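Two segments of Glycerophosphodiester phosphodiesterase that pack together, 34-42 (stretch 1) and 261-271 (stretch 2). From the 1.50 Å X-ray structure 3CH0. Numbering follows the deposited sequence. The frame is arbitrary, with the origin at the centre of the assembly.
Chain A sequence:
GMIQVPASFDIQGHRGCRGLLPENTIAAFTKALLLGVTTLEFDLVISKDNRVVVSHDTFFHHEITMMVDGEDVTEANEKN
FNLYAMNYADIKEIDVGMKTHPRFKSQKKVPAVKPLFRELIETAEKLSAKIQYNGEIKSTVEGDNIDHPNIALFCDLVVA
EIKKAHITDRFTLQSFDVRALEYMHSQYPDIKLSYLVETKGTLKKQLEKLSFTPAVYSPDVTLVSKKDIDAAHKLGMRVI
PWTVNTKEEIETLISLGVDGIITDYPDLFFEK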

# COMPACT_ATOMS: atom_id res chain seq x y z
N LEU A 34 -13.39 7.28 -7.45
CA LEU A 34 -14.32 7.68 -8.51
C LEU A 34 -14.21 6.78 -9.72
O LEU A 34 -15.20 6.61 -10.44
CB LEU A 34 -14.10 9.12 -8.89
CG LEU A 34 -14.47 10.15 -7.83
CD1 LEU A 34 -14.10 11.54 -8.27
CD2 LEU A 34 -15.94 10.09 -7.48
N LEU A 35 -13.03 6.22 -10.00
CA LEU A 35 -12.88 5.29 -11.11
C LEU A 35 -13.63 4.03 -10.83
O LEU A 35 -14.07 3.35 -11.78
CB LEU A 35 -11.40 4.95 -11.32
CG LEU A 35 -10.48 5.87 -12.10
CD1 LEU A 35 -9.00 5.36 -12.07
CD2 LEU A 35 -10.92 6.04 -13.54
N GLY A 36 -13.73 3.67 -9.55
CA GLY A 36 -14.44 2.50 -9.13
C GLY A 36 -13.59 1.34 -8.68
O GLY A 36 -14.05 0.19 -8.68
N VAL A 37 -12.38 1.62 -8.19
CA VAL A 37 -11.59 0.51 -7.68
C VAL A 37 -12.25 -0.23 -6.52
O VAL A 37 -13.05 0.35 -5.76
CB VAL A 37 -10.17 0.92 -7.27
CG1 VAL A 37 -9.47 1.58 -8.48
CG2 VAL A 37 -10.14 1.82 -6.02
N THR A 38 -11.89 -1.49 -6.35
CA THR A 38 -12.42 -2.23 -5.24
C THR A 38 -11.76 -1.76 -3.92
O THR A 38 -12.40 -1.70 -2.86
CB THR A 38 -12.05 -3.72 -5.42
OG1 THR A 38 -12.34 -4.16 -6.74
CG2 THR A 38 -12.75 -4.57 -4.33
N THR A 39 -10.46 -1.46 -4.01
CA THR A 39 -9.59 -1.26 -2.84
C THR A 39 -8.60 -0.13 -3.09
O THR A 39 -8.01 -0.04 -4.20
CB THR A 39 -8.79 -2.55 -2.62
OG1 THR A 39 -9.71 -3.64 -2.42
CG2 THR A 39 -7.82 -2.50 -1.39
N LEU A 40 -8.45 0.71 -2.08
CA LEU A 40 -7.37 1.69 -2.07
C LEU A 40 -6.19 0.99 -1.39
O LEU A 40 -6.32 0.53 -0.26
CB LEU A 40 -7.76 2.90 -1.26
CG LEU A 40 -9.06 3.62 -1.71
CD1 LEU A 40 -9.36 4.78 -0.74
CD2 LEU A 40 -8.88 4.13 -3.13
N GLU A 41 -5.06 0.95 -2.07
CA GLU A 41 -3.83 0.40 -1.57
C GLU A 41 -2.89 1.57 -1.18
O GLU A 41 -2.82 2.61 -1.86
CB GLU A 41 -3.18 -0.53 -2.59
CG GLU A 41 -1.96 -1.31 -2.11
CD GLU A 41 -0.69 -0.51 -1.98
OE1 GLU A 41 -0.50 0.58 -2.58
OE2 GLU A 41 0.24 -0.98 -1.27
N PHE A 42 -2.19 1.47 -0.06
CA PHE A 42 -1.40 2.59 0.41
C PHE A 42 -0.47 2.12 1.51
O PHE A 42 -0.54 1.01 1.96
CB PHE A 42 -2.30 3.73 0.95
CG PHE A 42 -3.30 3.23 1.95
CD1 PHE A 42 -4.52 2.72 1.55
CD2 PHE A 42 -3.02 3.25 3.33
CE1 PHE A 42 -5.41 2.20 2.43
CE2 PHE A 42 -3.89 2.71 4.25
CZ PHE A 42 -5.09 2.19 3.80
N ILE A 261 -5.49 -7.64 -8.39
CA ILE A 261 -4.31 -6.97 -8.97
C ILE A 261 -4.08 -5.67 -8.26
O ILE A 261 -5.01 -4.92 -8.03
CB ILE A 261 -4.50 -6.66 -10.47
CG1 ILE A 261 -4.50 -7.98 -11.25
CG2 ILE A 261 -3.44 -5.64 -11.05
CD1 ILE A 261 -3.13 -8.60 -11.50
N ILE A 262 -2.81 -5.44 -7.92
CA ILE A 262 -2.34 -4.15 -7.45
C ILE A 262 -1.66 -3.48 -8.65
O ILE A 262 -0.67 -3.97 -9.15
CB ILE A 262 -1.43 -4.32 -6.20
CG1 ILE A 262 -2.19 -4.94 -5.02
CG2 ILE A 262 -0.65 -2.96 -5.87
CD1 ILE A 262 -1.28 -5.64 -4.06
N THR A 263 -2.16 -2.29 -8.99
CA THR A 263 -1.67 -1.57 -10.15
C THR A 263 -1.57 -0.07 -9.99
O THR A 263 -2.43 0.55 -9.36
CB THR A 263 -2.60 -1.85 -11.38
OG1 THR A 263 -2.12 -1.16 -12.56
CG2 THR A 263 -4.07 -1.43 -11.16
N ASP A 264 -0.53 0.51 -10.59
CA ASP A 264 -0.40 1.98 -10.64
C ASP A 264 -1.42 2.63 -11.57
O ASP A 264 -1.58 3.84 -11.52
CB ASP A 264 1.01 2.36 -11.10
CG ASP A 264 2.03 2.08 -10.04
OD1 ASP A 264 1.78 2.44 -8.86
OD2 ASP A 264 3.09 1.50 -10.38
N TYR A 265 -1.99 1.84 -12.48
CA TYR A 265 -2.91 2.30 -13.52
C TYR A 265 -4.26 1.60 -13.44
O TYR A 265 -4.68 0.80 -14.32
CB TYR A 265 -2.23 2.06 -14.89
CG TYR A 265 -0.97 2.82 -15.11
CD1 TYR A 265 -1.01 4.15 -15.54
CD2 TYR A 265 0.23 2.24 -14.89
CE1 TYR A 265 0.15 4.86 -15.77
CE2 TYR A 265 1.41 2.94 -15.06
CZ TYR A 265 1.36 4.24 -15.54
OH TYR A 265 2.54 4.91 -15.71
N PRO A 266 -5.02 1.87 -12.35
CA PRO A 266 -6.30 1.19 -12.18
C PRO A 266 -7.30 1.54 -13.30
O PRO A 266 -8.22 0.77 -13.54
CB PRO A 266 -6.74 1.61 -10.79
CG PRO A 266 -6.09 2.92 -10.54
CD PRO A 266 -4.72 2.77 -11.22
N ASP A 267 -7.08 2.64 -14.00
CA ASP A 267 -7.85 2.99 -15.20
C ASP A 267 -7.84 1.88 -16.29
O ASP A 267 -8.78 1.80 -17.11
CB ASP A 267 -7.39 4.35 -15.76
CG ASP A 267 -5.92 4.39 -16.11
OD1 ASP A 267 -5.10 3.91 -15.34
OD2 ASP A 267 -5.57 5.03 -17.14
N LEU A 268 -6.82 1.02 -16.28
CA LEU A 268 -6.78 -0.11 -17.23
C LEU A 268 -8.05 -0.95 -17.17
O LEU A 268 -8.50 -1.48 -18.18
CB LEU A 268 -5.54 -0.99 -16.99
CG LEU A 268 -4.20 -0.35 -17.41
CD1 LEU A 268 -3.00 -1.08 -16.89
CD2 LEU A 268 -4.08 -0.21 -18.94
N PHE A 269 -8.65 -1.06 -16.00
CA PHE A 269 -9.79 -1.91 -15.80
C PHE A 269 -11.08 -1.28 -16.29
O PHE A 269 -12.06 -1.99 -16.38
CB PHE A 269 -9.94 -2.28 -14.32
CG PHE A 269 -8.93 -3.30 -13.87
CD1 PHE A 269 -9.15 -4.65 -14.06
CD2 PHE A 269 -7.75 -2.93 -13.28
CE1 PHE A 269 -8.25 -5.59 -13.62
CE2 PHE A 269 -6.85 -3.86 -12.86
CZ PHE A 269 -7.07 -5.17 -13.02
N PHE A 270 -11.09 0.03 -16.51
CA PHE A 270 -12.31 0.77 -16.85
C PHE A 270 -12.24 1.35 -18.28
O PHE A 270 -13.22 1.89 -18.77
CB PHE A 270 -12.56 1.84 -15.79
CG PHE A 270 -12.60 1.27 -14.42
CD1 PHE A 270 -13.71 0.56 -13.97
CD2 PHE A 270 -11.47 1.29 -13.61
CE1 PHE A 270 -13.72 -0.03 -12.70
CE2 PHE A 270 -11.49 0.71 -12.34
CZ PHE A 270 -12.60 0.04 -11.89
N GLU A 271 -11.11 1.16 -18.95
CA GLU A 271 -10.95 1.38 -20.40
C GLU A 271 -11.71 0.35 -21.26
O GLU A 271 -11.40 -0.85 -21.26
CB GLU A 271 -9.46 1.37 -20.78
CG GLU A 271 -8.75 2.66 -20.37
CD GLU A 271 -7.21 2.54 -20.34
OE1 GLU A 271 -6.68 1.61 -20.98
OE2 GLU A 271 -6.56 3.39 -19.67

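No hydrogen bond joins the two stretches; the 322 Å² they bury, both sides summed, is a matter of fit. The main projection is Leu 35, at the end of its helix, with its CA-to-CB bond toward stretch 2. In the m, t rotamer Leu 35 CD1 lies against Pro 266 and the start of Asp 267, 4.1 Å from Pro 266 CG and 3.8 Å from Asp 267 N, while Leu 35 CB sits 4.3 Å from Phe 270 CD2. Pro 266 and Asp 267 lie in a 3-10 segment (266-269), and Asp 267 O accepts backbone hydrogen bonds from Phe 270 N and Glu 271 N, both at 3.0 Å, in a turn that includes Phe 270.

That ring in turn lies against the backbone where the helix ends. Leu 35 O stands over one face, 3.5 Å from Phe 270 CE1, and Gly 36 O is 3.5 Å from Phe 270 CZ. Gly 36 has phi 106° in a Schellman motif; an ideal CB there would come 3.6 Å from Phe 270 CE1 and jam against the carbonyl O of Leu 35.

Val 37 CG1 enters the notch between Pro 266 and Phe 270, 3.6 Å from Pro 266 CB and 4.4 Å from Phe 270 CE2, the first being the closest apolar side-chain pair. Farther along, Glu 41 CG and Ile 262 CG2 meet more loosely at 4.3 Å.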